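Local coordinates for aminotransferase, class IV (Brucella abortus, PDB 4TVI), which probably transfers the amino group of leucine, isoleucine or valine to 2-oxoglutarate, using pyridoxal 5'-phosphate as cofactor, at residues P76-R84 with L238-V246; L106-F114 with D144-I152. One frame throughout, in Å; residues are numbered along the deposited sequence.

Contact 1 (P76-R84 with L238-V246); sequences PDLDRHSAR and LNGITRQRV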
loop_
_atom_site.group_PDB
_atom_site.type_symbol
_atom_site.label_atom_id
_atom_site.label_comp_id
_atom_site.label_asym_id
_atom_site.label_seq_id
_atom_site.Cartn_x
_atom_site.Cartn_y
_atom_site.Cartn_z
ATOM N N PRO A 76 -17.682 8.809 20.728
ATOM C CA PRO A 76 -16.886 7.966 21.630
ATOM C C PRO A 76 -15.489 7.663 21.107
ATOM O O PRO A 76 -15.316 7.370 19.922
ATOM C CB PRO A 76 -17.717 6.682 21.740
ATOM C CG PRO A 76 -18.586 6.678 20.532
ATOM C CD PRO A 76 -18.901 8.124 20.272
ATOM N N ASP A 77 -14.507 7.763 21.998
ATOM C CA ASP A 77 -13.114 7.439 21.700
ATOM C C ASP A 77 -12.542 8.266 20.549
ATOM O O ASP A 77 -11.594 7.837 19.884
ATOM C CB ASP A 77 -12.960 5.941 21.393
ATOM C CG ASP A 77 -12.866 5.091 22.657
ATOM O OD1 ASP A 77 -12.297 5.577 23.657
ATOM O OD2 ASP A 77 -13.366 3.941 22.654
ATOM N N LEU A 78 -13.115 9.444 20.317
ATOM C CA LEU A 78 -12.561 10.372 19.330
ATOM C C LEU A 78 -11.119 10.725 19.691
ATOM O O LEU A 78 -10.280 10.922 18.813
ATOM C CB LEU A 78 -13.408 11.646 19.223
ATOM C CG LEU A 78 -12.827 12.772 18.354
ATOM C CD1 LEU A 78 -12.554 12.279 16.932
ATOM C CD2 LEU A 78 -13.762 13.978 18.333
ATOM N N ASP A 79 -10.838 10.815 20.989
ATOM C CA ASP A 79 -9.503 11.182 21.437
ATOM C C ASP A 79 -8.496 10.085 21.107
ATOM O O ASP A 79 -7.383 10.374 20.665
ATOM C CB ASP A 79 -9.493 11.490 22.939
ATOM C CG ASP A 79 -10.083 10.364 23.785
ATOM O OD1 ASP A 79 -10.864 9.544 23.261
ATOM O OD2 ASP A 79 -9.768 10.306 24.990
ATOM N N ARG A 80 -8.894 8.830 21.300
ATOM C CA ARG A 80 -8.009 7.704 21.014
ATOM C C ARG A 80 -7.752 7.568 19.515
ATOM O O ARG A 80 -6.625 7.336 19.092
ATOM C CB ARG A 80 -8.590 6.396 21.559
ATOM C CG ARG A 80 -8.835 6.392 23.061
ATOM C CD ARG A 80 -8.860 4.972 23.590
ATOM N NE ARG A 80 -7.550 4.324 23.483
ATOM C CZ ARG A 80 -7.356 3.013 23.595
ATOM N NH1 ARG A 80 -8.388 2.208 23.807
ATOM N NH2 ARG A 80 -6.134 2.506 23.493
ATOM N N HIS A 81 -8.806 7.717 18.721
ATOM C CA HIS A 81 -8.685 7.650 17.269
ATOM C C HIS A 81 -7.809 8.780 16.732
ATOM O O HIS A 81 -7.043 8.585 15.786
ATOM C CB HIS A 81 -10.069 7.687 16.612
ATOM C CG HIS A 81 -10.820 6.394 16.708
ATOM N ND1 HIS A 81 -10.423 5.251 16.045
ATOM C CD2 HIS A 81 -11.946 6.061 17.385
ATOM C CE1 HIS A 81 -11.273 4.275 16.304
ATOM N NE2 HIS A 81 -12.206 4.740 17.118
ATOM N N SER A 82 -7.921 9.958 17.341
ATOM C CA SER A 82 -7.101 11.101 16.945
ATOM C C SER A 82 -5.632 10.825 17.226
ATOM O O SER A 82 -4.763 11.121 16.398
ATOM C CB SER A 82 -7.541 12.368 17.678
ATOM O OG SER A 82 -8.874 12.701 17.340
ATOM N N ALA A 83 -5.364 10.235 18.388
ATOM C CA ALA A 83 -3.998 9.941 18.791
ATOM C C ALA A 83 -3.357 8.889 17.888
ATOM O O ALA A 83 -2.168 8.972 17.583
ATOM C CB ALA A 83 -3.962 9.481 20.240
ATOM N N ARG A 84 -4.131 7.890 17.475
ATOM C CA ARG A 84 -3.560 6.800 16.697
ATOM C C ARG A 84 -3.131 7.265 15.316
ATOM O O ARG A 84 -2.172 6.735 14.756
ATOM C CB ARG A 84 -4.545 5.634 16.568
ATOM C CG ARG A 84 -3.913 4.380 15.945
ATOM C CD ARG A 84 -4.856 3.187 16.008
ATOM N NE ARG A 84 -6.079 3.414 15.245
ATOM C CZ ARG A 84 -7.114 2.579 15.233
ATOM N NH1 ARG A 84 -7.080 1.467 15.959
ATOM N NH2 ARG A 84 -8.189 2.861 14.508
ATOM N N LEU A 238 -4.581 -4.852 13.550
ATOM C CA LEU A 238 -4.738 -3.737 14.473
ATOM C C LEU A 238 -5.508 -4.153 15.713
ATOM O O LEU A 238 -6.578 -4.755 15.625
ATOM C CB LEU A 238 -5.451 -2.566 13.791
ATOM C CG LEU A 238 -4.612 -1.762 12.805
ATOM C CD1 LEU A 238 -5.471 -0.725 12.101
ATOM C CD2 LEU A 238 -3.452 -1.097 13.536
ATOM N N ASN A 239 -4.946 -3.834 16.873
ATOM C CA ASN A 239 -5.666 -3.966 18.124
ATOM C C ASN A 239 -6.637 -2.804 18.225
ATOM O O ASN A 239 -6.315 -1.760 18.790
ATOM C CB ASN A 239 -4.697 -3.993 19.303
ATOM C CG ASN A 239 -5.399 -4.174 20.636
ATOM O OD1 ASN A 239 -6.622 -4.304 20.698
ATOM N ND2 ASN A 239 -4.622 -4.203 21.711
ATOM N N GLY A 240 -7.827 -3.000 17.666
ATOM C CA GLY A 240 -8.780 -1.921 17.486
ATOM C C GLY A 240 -9.154 -1.178 18.746
ATOM O O GLY A 240 -9.150 -1.738 19.842
ATOM N N ILE A 241 -9.465 0.101 18.583
ATOM C CA ILE A 241 -9.911 0.933 19.691
ATOM C C ILE A 241 -11.316 0.535 20.138
ATOM O O ILE A 241 -11.619 0.531 21.335
ATOM C CB ILE A 241 -9.873 2.420 19.304
ATOM C CG1 ILE A 241 -8.419 2.875 19.166
ATOM C CG2 ILE A 241 -10.592 3.276 20.340
ATOM C CD1 ILE A 241 -8.279 4.235 18.596
ATOM N N THR A 242 -12.171 0.192 19.177
ATOM C CA THR A 242 -13.520 -0.265 19.498
ATOM C C THR A 242 -13.442 -1.606 20.218
ATOM O O THR A 242 -14.162 -1.846 21.186
ATOM C CB THR A 242 -14.396 -0.414 18.244
ATOM O OG1 THR A 242 -14.146 0.675 17.346
ATOM C CG2 THR A 242 -15.874 -0.437 18.629
ATOM N N ARG A 243 -12.552 -2.464 19.729
ATOM C CA ARG A 243 -12.278 -3.773 20.325
ATOM C C ARG A 243 -11.925 -3.663 21.804
ATOM O O ARG A 243 -12.517 -4.344 22.642
ATOM C CB ARG A 243 -11.135 -4.463 19.569
ATOM C CG ARG A 243 -10.576 -5.714 20.250
ATOM C CD ARG A 243 -9.235 -6.098 19.638
ATOM N NE ARG A 243 -8.709 -7.327 20.216
ATOM C CZ ARG A 243 -8.028 -7.384 21.353
ATOM N NH1 ARG A 243 -7.773 -6.271 22.037
ATOM N NH2 ARG A 243 -7.606 -8.556 21.807
ATOM N N GLN A 244 -10.973 -2.789 22.119
ATOM C CA GLN A 244 -10.535 -2.583 23.496
ATOM C C GLN A 244 -11.669 -2.054 24.368
ATOM O O GLN A 244 -11.799 -2.440 25.526
ATOM C CB GLN A 244 -9.354 -1.613 23.543
ATOM C CG GLN A 244 -8.104 -2.099 22.821
ATOM C CD GLN A 244 -7.056 -1.011 22.694
ATOM O OE1 GLN A 244 -6.829 -0.234 23.623
ATOM N NE2 GLN A 244 -6.423 -0.935 21.529
ATOM N N ARG A 245 -12.482 -1.161 23.808
ATOM C CA ARG A 245 -13.589 -0.577 24.551
ATOM C C ARG A 245 -14.620 -1.644 24.903
ATOM O O ARG A 245 -15.103 -1.694 26.034
ATOM C CB ARG A 245 -14.248 0.554 23.755
ATOM C CG ARG A 245 -15.383 1.254 24.512
ATOM C CD ARG A 245 -14.871 1.872 25.815
ATOM N NE ARG A 245 -13.846 2.878 25.559
ATOM C CZ ARG A 245 -13.144 3.502 26.499
ATOM N NH1 ARG A 245 -13.350 3.227 27.783
ATOM N NH2 ARG A 245 -12.236 4.406 26.152
ATOM N N VAL A 246 -14.947 -2.492 23.930
ATOM C CA VAL A 246 -15.922 -3.566 24.121
ATOM C C VAL A 246 -15.429 -4.607 25.139
ATOM O O VAL A 246 -16.194 -5.074 25.996
ATOM C CB VAL A 246 -16.251 -4.255 22.775
ATOM C CG1 VAL A 246 -17.001 -5.571 22.991
ATOM C CG2 VAL A 246 -17.044 -3.314 21.875
HETATM O O HOH W 1 -11.071 2.169 23.356
HETATM O O HOH W 2 -14.428 3.332 17.892
HETATM O O HOH W 3 -5.035 0.649 18.061
#

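Contact 2 (L106-F114 with D144-I152); sequences LAREGLKKF and DFALCLEAI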
loop_
_atom_site.group_PDB
_atom_site.type_symbol
_atom_site.label_atom_id
_atom_site.label_comp_id
_atom_site.label_asym_id
_atom_site.label_seq_id
_atom_site.Cartn_x
_atom_site.Cartn_y
_atom_site.Cartn_z
ATOM N N LEU A 106 -10.230 20.049 15.875
ATOM C CA LEU A 106 -10.572 20.334 14.486
ATOM C C LEU A 106 -11.776 19.502 14.038
ATOM O O LEU A 106 -12.667 19.999 13.347
ATOM C CB LEU A 106 -9.369 20.063 13.585
ATOM C CG LEU A 106 -9.492 20.484 12.122
ATOM C CD1 LEU A 106 -9.615 21.995 12.024
ATOM C CD2 LEU A 106 -8.301 19.978 11.326
ATOM N N ALA A 107 -11.798 18.236 14.444
ATOM C CA ALA A 107 -12.917 17.352 14.130
ATOM C C ALA A 107 -14.232 17.906 14.679
ATOM O O ALA A 107 -15.247 17.928 13.981
ATOM C CB ALA A 107 -12.660 15.959 14.680
ATOM N N ARG A 108 -14.205 18.366 15.926
ATOM C CA ARG A 108 -15.409 18.887 16.562
ATOM C C ARG A 108 -15.893 20.155 15.865
ATOM O O ARG A 108 -17.096 20.410 15.781
ATOM C CB ARG A 108 -15.171 19.159 18.052
ATOM C CG ARG A 108 -14.816 17.903 18.842
ATOM C CD ARG A 108 -14.965 18.102 20.344
ATOM N NE ARG A 108 -14.504 16.920 21.070
ATOM C CZ ARG A 108 -15.244 15.841 21.305
ATOM N NH1 ARG A 108 -16.497 15.780 20.869
ATOM N NH2 ARG A 108 -14.726 14.814 21.969
ATOM N N GLU A 109 -14.949 20.947 15.369
ATOM C CA GLU A 109 -15.286 22.154 14.629
ATOM C C GLU A 109 -15.962 21.778 13.317
ATOM O O GLU A 109 -16.986 22.356 12.943
ATOM C CB GLU A 109 -14.035 23.004 14.374
ATOM C CG GLU A 109 -13.485 23.672 15.626
ATOM C CD GLU A 109 -12.156 24.368 15.406
ATOM O OE1 GLU A 109 -11.544 24.179 14.332
ATOM O OE2 GLU A 109 -11.715 25.102 16.318
ATOM N N GLY A 110 -15.407 20.778 12.642
ATOM C CA GLY A 110 -15.933 20.345 11.362
ATOM C C GLY A 110 -17.331 19.774 11.476
ATOM O O GLY A 110 -18.164 19.986 10.594
ATOM N N LEU A 111 -17.584 19.052 12.565
ATOM C CA LEU A 111 -18.886 18.439 12.788
ATOM C C LEU A 111 -19.984 19.495 12.842
ATOM O O LEU A 111 -21.121 19.236 12.456
ATOM C CB LEU A 111 -18.888 17.623 14.084
ATOM C CG LEU A 111 -17.986 16.385 14.132
ATOM C CD1 LEU A 111 -18.108 15.685 15.492
ATOM C CD2 LEU A 111 -18.270 15.421 12.977
ATOM N N LYS A 112 -19.628 20.690 13.303
ATOM C CA LYS A 112 -20.575 21.794 13.400
ATOM C C LYS A 112 -21.089 22.234 12.034
ATOM O O LYS A 112 -22.138 22.870 11.936
ATOM C CB LYS A 112 -19.936 22.985 14.117
ATOM C CG LYS A 112 -19.604 22.718 15.576
ATOM C CD LYS A 112 -20.846 22.328 16.359
ATOM C CE LYS A 112 -20.532 22.120 17.832
ATOM N NZ LYS A 112 -21.735 21.705 18.603
ATOM N N LYS A 113 -20.359 21.890 10.980
ATOM C CA LYS A 113 -20.733 22.303 9.628
ATOM C C LYS A 113 -21.929 21.504 9.131
ATOM O O LYS A 113 -22.579 21.880 8.161
ATOM C CB LYS A 113 -19.556 22.125 8.661
ATOM C CG LYS A 113 -18.306 22.922 9.007
ATOM C CD LYS A 113 -18.274 24.252 8.265
ATOM C CE LYS A 113 -16.970 24.994 8.520
ATOM N NZ LYS A 113 -16.933 26.319 7.838
ATOM N N PHE A 114 -22.201 20.388 9.795
ATOM C CA PHE A 114 -23.314 19.522 9.430
ATOM C C PHE A 114 -24.604 19.957 10.107
ATOM O O PHE A 114 -24.580 20.628 11.140
ATOM C CB PHE A 114 -22.983 18.069 9.775
ATOM C CG PHE A 114 -21.905 17.490 8.913
ATOM C CD1 PHE A 114 -20.569 17.681 9.230
ATOM C CD2 PHE A 114 -22.224 16.777 7.769
ATOM C CE1 PHE A 114 -19.569 17.163 8.426
ATOM C CE2 PHE A 114 -21.229 16.249 6.962
ATOM C CZ PHE A 114 -19.899 16.443 7.290
ATOM N N ASP A 144 1.783 16.159 4.972
ATOM C CA ASP A 144 0.612 17.026 4.944
ATOM C C ASP A 144 -0.589 16.313 5.564
ATOM O O ASP A 144 -0.553 15.107 5.798
ATOM C CB ASP A 144 0.298 17.476 3.515
ATOM C CG ASP A 144 -0.425 18.817 3.471
ATOM O OD1 ASP A 144 -0.848 19.314 4.542
ATOM O OD2 ASP A 144 -0.552 19.385 2.368
ATOM N N PHE A 145 -1.656 17.065 5.809
ATOM C CA PHE A 145 -2.810 16.553 6.537
ATOM C C PHE A 145 -4.124 16.889 5.848
ATOM O O PHE A 145 -4.247 17.923 5.186
ATOM C CB PHE A 145 -2.801 17.116 7.962
ATOM C CG PHE A 145 -4.030 16.788 8.768
ATOM C CD1 PHE A 145 -4.141 15.573 9.425
ATOM C CD2 PHE A 145 -5.054 17.712 8.904
ATOM C CE1 PHE A 145 -5.258 15.276 10.179
ATOM C CE2 PHE A 145 -6.180 17.420 9.664
ATOM C CZ PHE A 145 -6.282 16.202 10.300
ATOM N N ALA A 146 -5.106 16.011 6.005
ATOM C CA ALA A 146 -6.471 16.321 5.604
ATOM C C ALA A 146 -7.441 15.575 6.508
ATOM O O ALA A 146 -7.181 14.441 6.914
ATOM C CB ALA A 146 -6.712 15.974 4.144
ATOM N N LEU A 147 -8.546 16.230 6.844
ATOM C CA LEU A 147 -9.571 15.635 7.692
ATOM C C LEU A 147 -10.896 15.591 6.941
ATOM O O LEU A 147 -11.515 16.626 6.695
ATOM C CB LEU A 147 -9.716 16.426 8.991
ATOM C CG LEU A 147 -10.751 15.927 10.000
ATOM C CD1 LEU A 147 -10.453 14.485 10.413
ATOM C CD2 LEU A 147 -10.774 16.845 11.206
ATOM N N CYS A 148 -11.330 14.390 6.582
ATOM C CA CYS A 148 -12.528 14.235 5.765
ATOM C C CYS A 148 -13.719 13.763 6.594
ATOM O O CYS A 148 -13.674 12.700 7.224
ATOM C CB CYS A 148 -12.255 13.252 4.619
ATOM S SG CYS A 148 -13.623 13.063 3.452
ATOM N N LEU A 149 -14.778 14.565 6.586
ATOM C CA LEU A 149 -16.008 14.235 7.293
ATOM C C LEU A 149 -17.122 13.923 6.309
ATOM O O LEU A 149 -17.440 14.740 5.439
ATOM C CB LEU A 149 -16.445 15.379 8.212
ATOM C CG LEU A 149 -15.408 15.950 9.178
ATOM C CD1 LEU A 149 -16.065 16.939 10.127
ATOM C CD2 LEU A 149 -14.685 14.855 9.937
ATOM N N GLU A 150 -17.699 12.734 6.439
ATOM C CA GLU A 150 -18.792 12.314 5.571
ATOM C C GLU A 150 -20.054 11.996 6.366
ATOM O O GLU A 150 -20.014 11.231 7.332
ATOM C CB GLU A 150 -18.385 11.096 4.740
ATOM C CG GLU A 150 -19.423 10.689 3.703
ATOM C CD GLU A 150 -18.927 9.581 2.787
ATOM O OE1 GLU A 150 -17.817 9.059 3.033
ATOM O OE2 GLU A 150 -19.644 9.234 1.825
ATOM N N ALA A 151 -21.169 12.585 5.951
ATOM C CA ALA A 151 -22.460 12.290 6.550
ATOM C C ALA A 151 -22.901 10.870 6.205
ATOM O O ALA A 151 -23.235 10.568 5.060
ATOM C CB ALA A 151 -23.503 13.294 6.088
ATOM N N ILE A 152 -22.850 9.987 7.195
ATOM C CA ILE A 152 -23.335 8.620 7.039
ATOM C C ILE A 152 -24.249 8.248 8.197
ATOM O O ILE A 152 -23.805 8.206 9.342
ATOM C CB ILE A 152 -22.179 7.618 6.964
ATOM C CG1 ILE A 152 -21.216 8.007 5.836
ATOM C CG2 ILE A 152 -22.720 6.200 6.775
ATOM C CD1 ILE A 152 -20.090 7.023 5.615
#

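Contact 1 (P76-R84 with L238-V246)
Ile241 fills the middle of this contact, between Asp77, Arg80, His81 and Arg84. Its CB lies near His81 CE1. The CG2 branch turns to Asp77 and the Arg80 chain, with 3.7 Å from Ile241 CG2 to Asp77 CB. The CG1 branch passes over a face of the Arg84 guanidinium. The tip reaches furthest. Ile241 CD1 sits over one face of the His81 ring, 3.8 Å from its centroid, in a CH-pi contact. The same methyl covers the centre of the Arg84 guanidinium and touches the Arg80 backbone, with 3.5 Å from Ile241 CD1 to Arg80 C.

Polar groups border this apolar plug. Arg245 grips Asp77 side-on, in a salt bridge of nearly coplanar groups. Arg245 NH2 meets the syn lone pair of Asp77 OD1 at 2.8 Å. Arg245 NE reaches Asp77 OD2 at 3.1 Å in an almost straight bond (171°). Bends at chi2 and chi3 fold the arginine back to the carboxylate. Arg80 approaches Gln244 end-on, and both terminal nitrogens bind one oxygen, with 2.8 Å from Arg80 NH2 to Gln244 OE1. Both come from the same face of the amide, whose plane is turned 69° from the guanidinium. Gln244 NE2 holds Asn239 O, which fixes the amide's rotation. A water joins Asp77 OD2, Arg80 NH1 and Ile241 O.

Asp66 binds both His81 ND1 and Arg84 NE. Arg84 NH1, Ile241 N and Thr242 OG1 all bind the phosphate of the modified Lys180. The start of helix 241-252 and Arg84 thus form part of the cofactor phosphate pocket of a class IV aminotransferase.

Contact 2 (L106-F114 with D144-I152)
Leu149 CD1 is the bump that enters the hollow at Gly110. With no side chain there, the methyl presses on bare backbone, 3.4 Å from Leu149 CD1 to Gly110 C. Leu111 CD2 closes one flank, crossing Leu149 at about a right angle. One turn earlier, Leu147 CD2 lies against Ala107, 3.7 Å from Ala107 CA. Leu106 slides past Leu147 in the opposite direction. Leu106 CD2 ends at the edge of the Phe145 ring, 3.7 Å from Phe145 CE2.

Helix 106-111 runs in roughly the same direction as strand 144-151, 37° apart, with the axes 9.5 Å apart at their closest. Alternate strand residues Phe145, Leu147 and Leu149 rise to meet it. This is the helix-on-sheet packing of the smaller, N-terminal domain, as in other class IV aminotransferases. Cys148 points from the other face of the five-stranded sheet and touches Ala53 of the second subunit.

A type I turn from Leu111 to Phe114 returns the chain to the strand. Phe114 CG lies beside its backbone N (chi1 -69°), which turns the ring to the strand. The ring edge meets the backbone, 3.5 Å from Phe114 CZ to Leu149 O. Phe114 CE1 rests on Leu149 CB, and CE2 on Ala151 CB.

In the fold
Helices 78-91 and 100-111 follow each other in the chain and join the two contacts. The centres of contacts 1 and 2 are 18 Å apart. They touch where Leu78 CD2 packs 3.8 Å from Arg108 CZ, and Leu78 also reaches Ala107. Contact 2 lies inside the chain loop that contact 1 closes. It holds helix 100-111 on the five-stranded sheet. Contact 1 connects helix 78-91 to helix 241-252, beside strand 272-277. Of the two, contact 1 alone touches the cofactor phosphate. Strand 64-70 of the sheet that bears contact 2 also supplies Asp66 to contact 1. Contact 2 lies further out, about 17 Å from its centre to that of the chain, against 9 Å for contact 1.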